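PDB 5HAB: ribonuclease J from Methanolobus psychrophilus R15, which probably degrades RNA from its 5' end as an archaeal exoribonuclease of the metallo-beta-lactamase and beta-CASP family. Local coordinates for residues I243-L248 with V278-E283; L253-S258 with G368-F373; G354-A357 with P362-V365. The protein carries 1 engineered substitution. All coordinates share one frame; numbering follows the deposited sequence.

Interaction 1 of 3, residues I243-L248 with V278-E283; sequences IAHMML and VQFAQE. With SO4 (sulfate ion), chain L.
His-245 and Leu-248 meet Phe-280 between two neighbouring helices whose axes run in roughly the same direction, 32° apart and 11.5 Å distant at closest approach, with Leu-248 CA and Phe-280 CA 8.6 Å apart. At that spacing a large side chain such as phenylalanine can reach across. With His-245 CG anti to the backbone N (chi1 179°), the imidazole extends to the far end of the phenyl ring. Phe-280 CZ lies over one imidazole face, nearer its rim than its centre, 3.3 Å from His-245 CE1. The two rings are inclined by 44° with centroids 4.8 Å apart, an oblique pairing. Leu-248 CB, 4.0 Å from Phe-280 CE2, adds an aliphatic contact; Lys-249 and Leu-252 of the same helix also touch the ring. At the imidazole's edge, Gln-279 OE1 stands 4.3 Å from His-245 CE1, a loose approach at the more exposed side.

A sulfate, probably from the crystallisation liquor, accepts a hydrogen bond from His-245 NE2 to its O4, although the modelled length is doubtfully short. O4 also lies near the plane of the phenyl ring at its edge, where the ring hydrogens carry slight positive charge. The hydrogen bond between ND1 and Ser-276 OG helps to set the imidazole's rotation; the anion may favour a protonated ring in the crystal, which says little about solution.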
loop_
_atom_site.group_PDB
_atom_site.type_symbol
_atom_site.label_atom_id
_atom_site.label_comp_id
_atom_site.label_asym_id
_atom_site.label_seq_id
_atom_site.Cartn_x
_atom_site.Cartn_y
_atom_site.Cartn_z
ATOM N N ILE B 243 -19.494 -0.271 19.206
ATOM C CA ILE B 243 -18.303 0.536 18.973
ATOM C C ILE B 243 -18.613 1.693 18.025
ATOM O O ILE B 243 -18.201 2.832 18.265
ATOM C CB ILE B 243 -17.154 -0.333 18.428
ATOM C CG1 ILE B 243 -16.796 -1.429 19.437
ATOM C CG2 ILE B 243 -15.946 0.519 18.060
ATOM C CD1 ILE B 243 -16.486 -0.911 20.836
ATOM N N ALA B 244 -19.342 1.398 16.949
ATOM C CA ALA B 244 -19.730 2.421 15.978
ATOM C C ALA B 244 -20.710 3.401 16.610
ATOM O O ALA B 244 -20.675 4.604 16.340
ATOM C CB ALA B 244 -20.343 1.781 14.734
ATOM N N HIS B 245 -21.587 2.869 17.451
ATOM C CA HIS B 245 -22.510 3.692 18.219
ATOM C C HIS B 245 -21.736 4.720 19.054
ATOM O O HIS B 245 -21.993 5.923 18.975
ATOM C CB HIS B 245 -23.385 2.801 19.107
ATOM C CG HIS B 245 -24.356 3.557 19.958
ATOM N ND1 HIS B 245 -25.581 3.984 19.493
ATOM C CD2 HIS B 245 -24.287 3.950 21.252
ATOM C CE1 HIS B 245 -26.222 4.613 20.461
ATOM N NE2 HIS B 245 -25.459 4.605 21.539
ATOM N N MET B 246 -20.765 4.233 19.822
ATOM C CA MET B 246 -19.943 5.071 20.690
ATOM C C MET B 246 -19.165 6.120 19.895
ATOM O O MET B 246 -19.181 7.306 20.235
ATOM C CB MET B 246 -18.965 4.202 21.491
ATOM C CG MET B 246 -19.592 3.196 22.461
ATOM S SD MET B 246 -20.047 3.865 24.069
ATOM C CE MET B 246 -21.665 4.557 23.740
ATOM N N MET B 247 -18.497 5.686 18.827
ATOM C CA MET B 247 -17.711 6.609 18.007
ATOM C C MET B 247 -18.577 7.696 17.372
ATOM O O MET B 247 -18.181 8.864 17.313
ATOM C CB MET B 247 -16.952 5.850 16.914
ATOM C CG MET B 247 -15.875 4.923 17.447
ATOM S SD MET B 247 -14.731 4.312 16.191
ATOM C CE MET B 247 -15.838 3.574 14.995
ATOM N N LEU B 248 -19.756 7.311 16.896
ATOM C CA LEU B 248 -20.657 8.265 16.263
ATOM C C LEU B 248 -21.183 9.258 17.305
ATOM O O LEU B 248 -21.282 10.464 17.045
ATOM C CB LEU B 248 -21.802 7.530 15.564
ATOM C CG LEU B 248 -22.607 8.286 14.509
ATOM C CD1 LEU B 248 -21.716 9.115 13.595
ATOM C CD2 LEU B 248 -23.402 7.288 13.698
ATOM N N VAL B 278 -30.561 9.223 14.926
ATOM C CA VAL B 278 -31.709 10.064 15.276
ATOM C C VAL B 278 -31.790 10.240 16.797
ATOM O O VAL B 278 -32.144 11.328 17.278
ATOM C CB VAL B 278 -33.044 9.524 14.686
ATOM C CG1 VAL B 278 -32.951 9.413 13.167
ATOM C CG2 VAL B 278 -33.445 8.199 15.306
ATOM N N GLN B 279 -31.430 9.203 17.552
ATOM C CA GLN B 279 -31.348 9.352 19.008
ATOM C C GLN B 279 -30.335 10.438 19.404
ATOM O O GLN B 279 -30.602 11.266 20.282
ATOM C CB GLN B 279 -30.987 8.028 19.680
ATOM C CG GLN B 279 -32.078 6.975 19.591
ATOM C CD GLN B 279 -31.689 5.673 20.272
ATOM O OE1 GLN B 279 -30.504 5.368 20.430
ATOM N NE2 GLN B 279 -32.689 4.900 20.687
ATOM N N PHE B 280 -29.170 10.424 18.762
ATOM C CA PHE B 280 -28.155 11.438 19.028
ATOM C C PHE B 280 -28.656 12.831 18.670
ATOM O O PHE B 280 -28.325 13.803 19.346
ATOM C CB PHE B 280 -26.873 11.133 18.256
ATOM C CG PHE B 280 -26.206 9.869 18.685
ATOM C CD1 PHE B 280 -26.315 9.429 19.995
ATOM C CD2 PHE B 280 -25.472 9.116 17.785
ATOM C CE1 PHE B 280 -25.702 8.259 20.400
ATOM C CE2 PHE B 280 -24.856 7.947 18.182
ATOM C CZ PHE B 280 -24.973 7.517 19.489
ATOM N N ALA B 281 -29.452 12.920 17.609
ATOM C CA ALA B 281 -30.051 14.190 17.214
ATOM C C ALA B 281 -30.971 14.682 18.323
ATOM O O ALA B 281 -31.040 15.879 18.607
ATOM C CB ALA B 281 -30.814 14.048 15.909
ATOM N N GLN B 282 -31.682 13.746 18.945
ATOM C CA GLN B 282 -32.549 14.086 20.067
ATOM C C GLN B 282 -31.745 14.437 21.318
ATOM O O GLN B 282 -32.263 15.092 22.219
ATOM C CB GLN B 282 -33.530 12.944 20.357
ATOM C CG GLN B 282 -34.554 12.704 19.244
ATOM C CD GLN B 282 -35.433 13.918 18.942
ATOM O OE1 GLN B 282 -36.564 14.006 19.419
ATOM N NE2 GLN B 282 -34.923 14.845 18.137
ATOM N N GLU B 283 -30.497 13.989 21.393
ATOM C CA GLU B 283 -29.672 14.296 22.563
ATOM C C GLU B 283 -28.830 15.575 22.369
ATOM O O GLU B 283 -28.172 16.041 23.296
ATOM C CB GLU B 283 -28.777 13.085 22.896
ATOM C CG GLU B 283 -27.993 13.192 24.208
ATOM C CD GLU B 283 -27.235 11.919 24.554
ATOM O OE1 GLU B 283 -26.473 11.933 25.547
ATOM O OE2 GLU B 283 -27.384 10.914 23.824
HETATM S S SO4 L . -26.095 6.621 24.671
HETATM O O1 SO4 L . -25.267 7.702 25.204
HETATM O O2 SO4 L . -26.268 5.591 25.691
HETATM O O3 SO4 L . -27.401 7.149 24.277
HETATM O O4 SO4 L . -25.437 6.036 23.507
#

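Interaction 2 of 3, residues L253-S258 with G368-F373; sequences LGTEES and GDRIIF
Arg-370 presents one face of its guanidinium group to Thr-255, and the two side chains approach from opposite directions. Thr-255 OG1 stands above the plane, nearer its NH1 end and 3.6 Å from Arg-370 NH1; the two pack without a hydrogen bond. Bends at chi2 and chi3 turn the arginine's end so that NH2 hydrogen-bonds to Val-251 O. That carbonyl belongs to the last turn of helix 241-253, so the positive charge probably also gains from the negative end of the helix dipole.

Threonine suits its place because its hydroxyl works twice. Glu-257 N donates to Thr-255 OG1 over 3.1 Å, closing an ST turn that shapes the loop, while the same oxygen hydrogen-bonds to Glu-418 of the second subunit. Its CB lies 3.8 Å from Arg-370 NH1. Glu-257, its chain straight from CG outward, brings OE1 to 4.1 Å from Gly-368 CA, and this carboxylate oxygen forms a salt bridge with Arg-421 of the second subunit. Gly-368 has a positive phi of 100°, a conformation that suits glycine.

The loop 253-258 joins helix 241-253 to strand 262-266 while resting on the start of strand 370-374. That strand is next to last in the parallel sheet: backbone bonds join Arg-370 to Gly-261 and Ile-263 on one flank, and Asp-369 and Ile-371 to Arg-400 of edge strand 400-402 on the other.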
loop_
_atom_site.group_PDB
_atom_site.type_symbol
_atom_site.label_atom_id
_atom_site.label_comp_id
_atom_site.label_asym_id
_atom_site.label_seq_id
_atom_site.Cartn_x
_atom_site.Cartn_y
_atom_site.Cartn_z
ATOM N N LEU B 253 -21.495 14.667 19.472
ATOM C CA LEU B 253 -21.644 15.469 20.683
ATOM C C LEU B 253 -20.328 16.109 21.135
ATOM O O LEU B 253 -20.320 17.234 21.635
ATOM C CB LEU B 253 -22.210 14.608 21.817
ATOM C CG LEU B 253 -23.589 13.988 21.587
ATOM C CD1 LEU B 253 -23.906 12.965 22.666
ATOM C CD2 LEU B 253 -24.655 15.062 21.538
ATOM N N GLY B 254 -19.222 15.397 20.947
ATOM C CA GLY B 254 -17.921 15.869 21.390
ATOM C C GLY B 254 -17.298 16.936 20.509
ATOM O O GLY B 254 -16.399 16.654 19.714
ATOM N N THR B 255 -17.783 18.166 20.644
ATOM C CA THR B 255 -17.328 19.261 19.799
ATOM C C THR B 255 -17.479 20.610 20.513
ATOM O O THR B 255 -18.512 20.888 21.124
ATOM C CB THR B 255 -18.094 19.277 18.452
ATOM O OG1 THR B 255 -17.728 20.437 17.693
ATOM C CG2 THR B 255 -19.604 19.261 18.678
ATOM N N GLU B 256 -16.447 21.445 20.428
ATOM C CA GLU B 256 -16.502 22.783 21.009
ATOM C C GLU B 256 -16.961 23.797 19.962
ATOM O O GLU B 256 -16.991 25.005 20.212
ATOM C CB GLU B 256 -15.136 23.180 21.580
ATOM C CG GLU B 256 -14.614 22.246 22.666
ATOM C CD GLU B 256 -15.606 22.037 23.796
ATOM O OE1 GLU B 256 -16.230 23.026 24.236
ATOM O OE2 GLU B 256 -15.758 20.883 24.249
ATOM N N GLU B 257 -17.327 23.280 18.793
ATOM C CA GLU B 257 -17.810 24.087 17.680
ATOM C C GLU B 257 -19.228 23.609 17.379
ATOM O O GLU B 257 -19.539 23.158 16.277
ATOM C CB GLU B 257 -16.886 23.951 16.467
ATOM C CG GLU B 257 -17.036 25.041 15.419
ATOM C CD GLU B 257 -15.990 24.933 14.317
ATOM O OE1 GLU B 257 -16.135 25.626 13.287
ATOM O OE2 GLU B 257 -15.036 24.137 14.470
ATOM N N SER B 258 -20.083 23.719 18.389
ATOM C CA SER B 258 -21.351 23.001 18.445
ATOM C C SER B 258 -22.413 23.506 17.472
ATOM O O SER B 258 -23.172 22.713 16.920
ATOM C CB SER B 258 -21.904 23.052 19.869
ATOM O OG SER B 258 -23.232 22.570 19.905
ATOM N N GLY B 368 -16.188 25.290 7.901
ATOM C CA GLY B 368 -16.443 24.822 9.249
ATOM C C GLY B 368 -17.472 23.711 9.320
ATOM O O GLY B 368 -17.423 22.886 10.230
ATOM N N ASP B 369 -18.409 23.702 8.370
ATOM C CA ASP B 369 -19.473 22.694 8.316
ATOM C C ASP B 369 -18.921 21.271 8.377
ATOM O O ASP B 369 -17.907 20.954 7.752
ATOM C CB ASP B 369 -20.323 22.874 7.054
ATOM C CG ASP B 369 -21.296 24.034 7.168
ATOM O OD1 ASP B 369 -21.709 24.350 8.305
ATOM O OD2 ASP B 369 -21.663 24.616 6.123
ATOM N N ARG B 370 -19.586 20.422 9.150
ATOM C CA ARG B 370 -19.089 19.078 9.399
ATOM C C ARG B 370 -19.932 17.984 8.702
ATOM O O ARG B 370 -21.143 17.870 8.907
ATOM C CB ARG B 370 -19.003 18.860 10.917
ATOM C CG ARG B 370 -17.835 19.617 11.585
ATOM C CD ARG B 370 -18.183 20.023 13.018
ATOM N NE ARG B 370 -18.960 18.974 13.654
ATOM C CZ ARG B 370 -18.462 18.104 14.530
ATOM N NH1 ARG B 370 -17.179 18.170 14.886
ATOM N NH2 ARG B 370 -19.249 17.168 15.057
ATOM N N ILE B 371 -19.272 17.204 7.850
ATOM C CA ILE B 371 -19.928 16.112 7.138
ATOM C C ILE B 371 -19.406 14.768 7.629
ATOM O O ILE B 371 -18.223 14.454 7.485
ATOM C CB ILE B 371 -19.767 16.272 5.625
ATOM C CG1 ILE B 371 -20.288 17.653 5.222
ATOM C CG2 ILE B 371 -20.506 15.164 4.888
ATOM C CD1 ILE B 371 -20.208 17.949 3.764
ATOM N N ILE B 372 -20.303 13.986 8.219
ATOM C CA ILE B 372 -19.944 12.723 8.840
ATOM C C ILE B 372 -20.377 11.542 7.978
ATOM O O ILE B 372 -21.569 11.254 7.844
ATOM C CB ILE B 372 -20.560 12.609 10.246
ATOM C CG1 ILE B 372 -20.031 13.718 11.157
ATOM C CG2 ILE B 372 -20.278 11.240 10.842
ATOM C CD1 ILE B 372 -21.001 14.857 11.349
ATOM N N PHE B 373 -19.391 10.864 7.400
ATOM C CA PHE B 373 -19.610 9.626 6.671
ATOM C C PHE B 373 -19.577 8.451 7.639
ATOM O O PHE B 373 -18.509 7.978 8.016
ATOM C CB PHE B 373 -18.550 9.440 5.586
ATOM C CG PHE B 373 -18.625 10.447 4.479
ATOM C CD1 PHE B 373 -18.179 11.745 4.672
ATOM C CD2 PHE B 373 -19.117 10.092 3.235
ATOM C CE1 PHE B 373 -18.241 12.673 3.652
ATOM C CE2 PHE B 373 -19.179 11.015 2.207
ATOM C CZ PHE B 373 -18.740 12.308 2.416
#

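Interaction 3 of 3, residues G354-A357 with P362-V365; sequences GRIA and PFKV
Ile-356 and Phe-363 are brought together by their first torsions: in Ile-356 a chi1 of -68° sets CG2 opposite the backbone N, and in Phe-363 a chi1 of -164° does the same for the ring-bearing CG. The contact belongs to a beta-alpha-beta crossover of the beta-CASP domain, in which the chain leaves strand 338-342, forms helix 352-357 and enters strand 370-374 on the far side of strand 262-266. Residues 362-365 lie in the return loop, and the backbones come close, with Ile-356 CA 6.3 Å from Phe-363 CA.

The meeting is wholly apolar and all three touching residues are buried. The beta-branched isoleucine offers a methyl close to the helix backbone, which suits a short gap, whereas phenylalanine reaches Leu-327 and Met-331 of helix 320-331 as well. Ile-356 CG2 approaches the phenyl ring obliquely, while Val-365 CG1 lies at the ring's edge, in its plane. On the sheet, Ile-263 of strand 262-266 touches both Ile-356 and Phe-363, tying the loop to the sheet. Polar bonds lie around this core: Arg-355 makes a salt bridge with Asp-324, and Lys-335 NZ bonds to Lys-364 O. Valine, short and branched, completes the cluster without needing a polar partner. One methyl serves two neighbours: Ile-356 CG2 is 3.9 Å from Phe-363 CD1 and equally 3.9 Å from Val-365 CG1.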
loop_
_atom_site.group_PDB
_atom_site.type_symbol
_atom_site.label_atom_id
_atom_site.label_comp_id
_atom_site.label_asym_id
_atom_site.label_seq_id
_atom_site.Cartn_x
_atom_site.Cartn_y
_atom_site.Cartn_z
ATOM N N GLY B 354 -24.580 14.385 -2.944
ATOM C CA GLY B 354 -23.943 14.683 -4.213
ATOM C C GLY B 354 -24.541 15.906 -4.883
ATOM O O GLY B 354 -23.865 16.616 -5.626
ATOM N N ARG B 355 -25.820 16.149 -4.620
ATOM C CA ARG B 355 -26.509 17.286 -5.213
ATOM C C ARG B 355 -26.178 18.549 -4.424
ATOM O O ARG B 355 -26.023 19.628 -4.998
ATOM C CB ARG B 355 -28.021 17.032 -5.263
ATOM C CG ARG B 355 -28.468 16.346 -6.554
ATOM C CD ARG B 355 -29.860 15.725 -6.447
ATOM N NE ARG B 355 -30.787 16.557 -5.687
ATOM C CZ ARG B 355 -31.373 17.649 -6.164
ATOM N NH1 ARG B 355 -31.138 18.043 -7.411
ATOM N NH2 ARG B 355 -32.198 18.347 -5.394
ATOM N N ILE B 356 -26.057 18.405 -3.107
ATOM C CA ILE B 356 -25.612 19.503 -2.257
ATOM C C ILE B 356 -24.208 19.938 -2.666
ATOM O O ILE B 356 -23.907 21.133 -2.731
ATOM C CB ILE B 356 -25.636 19.108 -0.774
ATOM C CG1 ILE B 356 -27.071 18.914 -0.287
ATOM C CG2 ILE B 356 -24.916 20.150 0.076
ATOM C CD1 ILE B 356 -27.158 18.659 1.202
ATOM N N ALA B 357 -23.355 18.960 -2.958
ATOM C CA ALA B 357 -21.967 19.234 -3.308
ATOM C C ALA B 357 -21.846 19.962 -4.642
ATOM O O ALA B 357 -20.894 20.712 -4.864
ATOM C CB ALA B 357 -21.170 17.944 -3.342
ATOM N N PRO B 362 -30.730 24.435 -2.358
ATOM C CA PRO B 362 -30.804 25.601 -1.466
ATOM C C PRO B 362 -29.769 25.557 -0.343
ATOM O O PRO B 362 -29.355 26.595 0.177
ATOM C CB PRO B 362 -32.219 25.509 -0.894
ATOM C CG PRO B 362 -32.996 24.821 -1.955
ATOM C CD PRO B 362 -32.057 23.829 -2.577
ATOM N N PHE B 363 -29.356 24.347 0.018
ATOM C CA PHE B 363 -28.343 24.149 1.040
ATOM C C PHE B 363 -26.958 24.468 0.493
ATOM O O PHE B 363 -26.513 23.882 -0.495
ATOM C CB PHE B 363 -28.390 22.712 1.570
ATOM C CG PHE B 363 -27.659 22.512 2.869
ATOM C CD1 PHE B 363 -26.276 22.424 2.900
ATOM C CD2 PHE B 363 -28.358 22.396 4.058
ATOM C CE1 PHE B 363 -25.605 22.240 4.092
ATOM C CE2 PHE B 363 -27.691 22.208 5.253
ATOM C CZ PHE B 363 -26.313 22.128 5.267
ATOM N N LYS B 364 -26.288 25.415 1.134
ATOM C CA LYS B 364 -24.920 25.753 0.779
ATOM C C LYS B 364 -23.986 25.412 1.938
ATOM O O LYS B 364 -24.162 25.900 3.058
ATOM C CB LYS B 364 -24.806 27.235 0.415
ATOM C CG LYS B 364 -25.357 27.587 -0.959
ATOM C CD LYS B 364 -24.500 26.991 -2.067
ATOM C CE LYS B 364 -24.927 27.494 -3.437
ATOM N NZ LYS B 364 -23.970 27.081 -4.502
ATOM N N VAL B 365 -23.010 24.553 1.673
ATOM C CA VAL B 365 -22.019 24.220 2.683
ATOM C C VAL B 365 -20.998 25.355 2.773
ATOM O O VAL B 365 -20.484 25.839 1.766
ATOM C CB VAL B 365 -21.352 22.857 2.400
ATOM C CG1 VAL B 365 -22.373 21.738 2.536
ATOM C CG2 VAL B 365 -20.751 22.830 1.024
#

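In the fold
Interactions 1 and 2 are joined through helix 241-253 and have centres about 13 Å apart. Leu-248 CD1 packs on Ile-372 CG2 at 3.8 Å, and Glu-283 CD meets Leu-253 CD1 at 4.0 Å. Interaction 3 packs against the opposite face of the sheet from helix 241-253, its centre about 17 Å from that of interaction 2 and 24 Å from that of interaction 1. Lys-335 links the later pair, since its NZ bonds to both Asp-369 and the carbonyl of Lys-364. The bound RNA comes nearest to interaction 3, about 6 Å between closest atoms, against about 10 Å for the other two. Interactions 1 and 2 both touch the second subunit; interaction 3 touches no other protein chain.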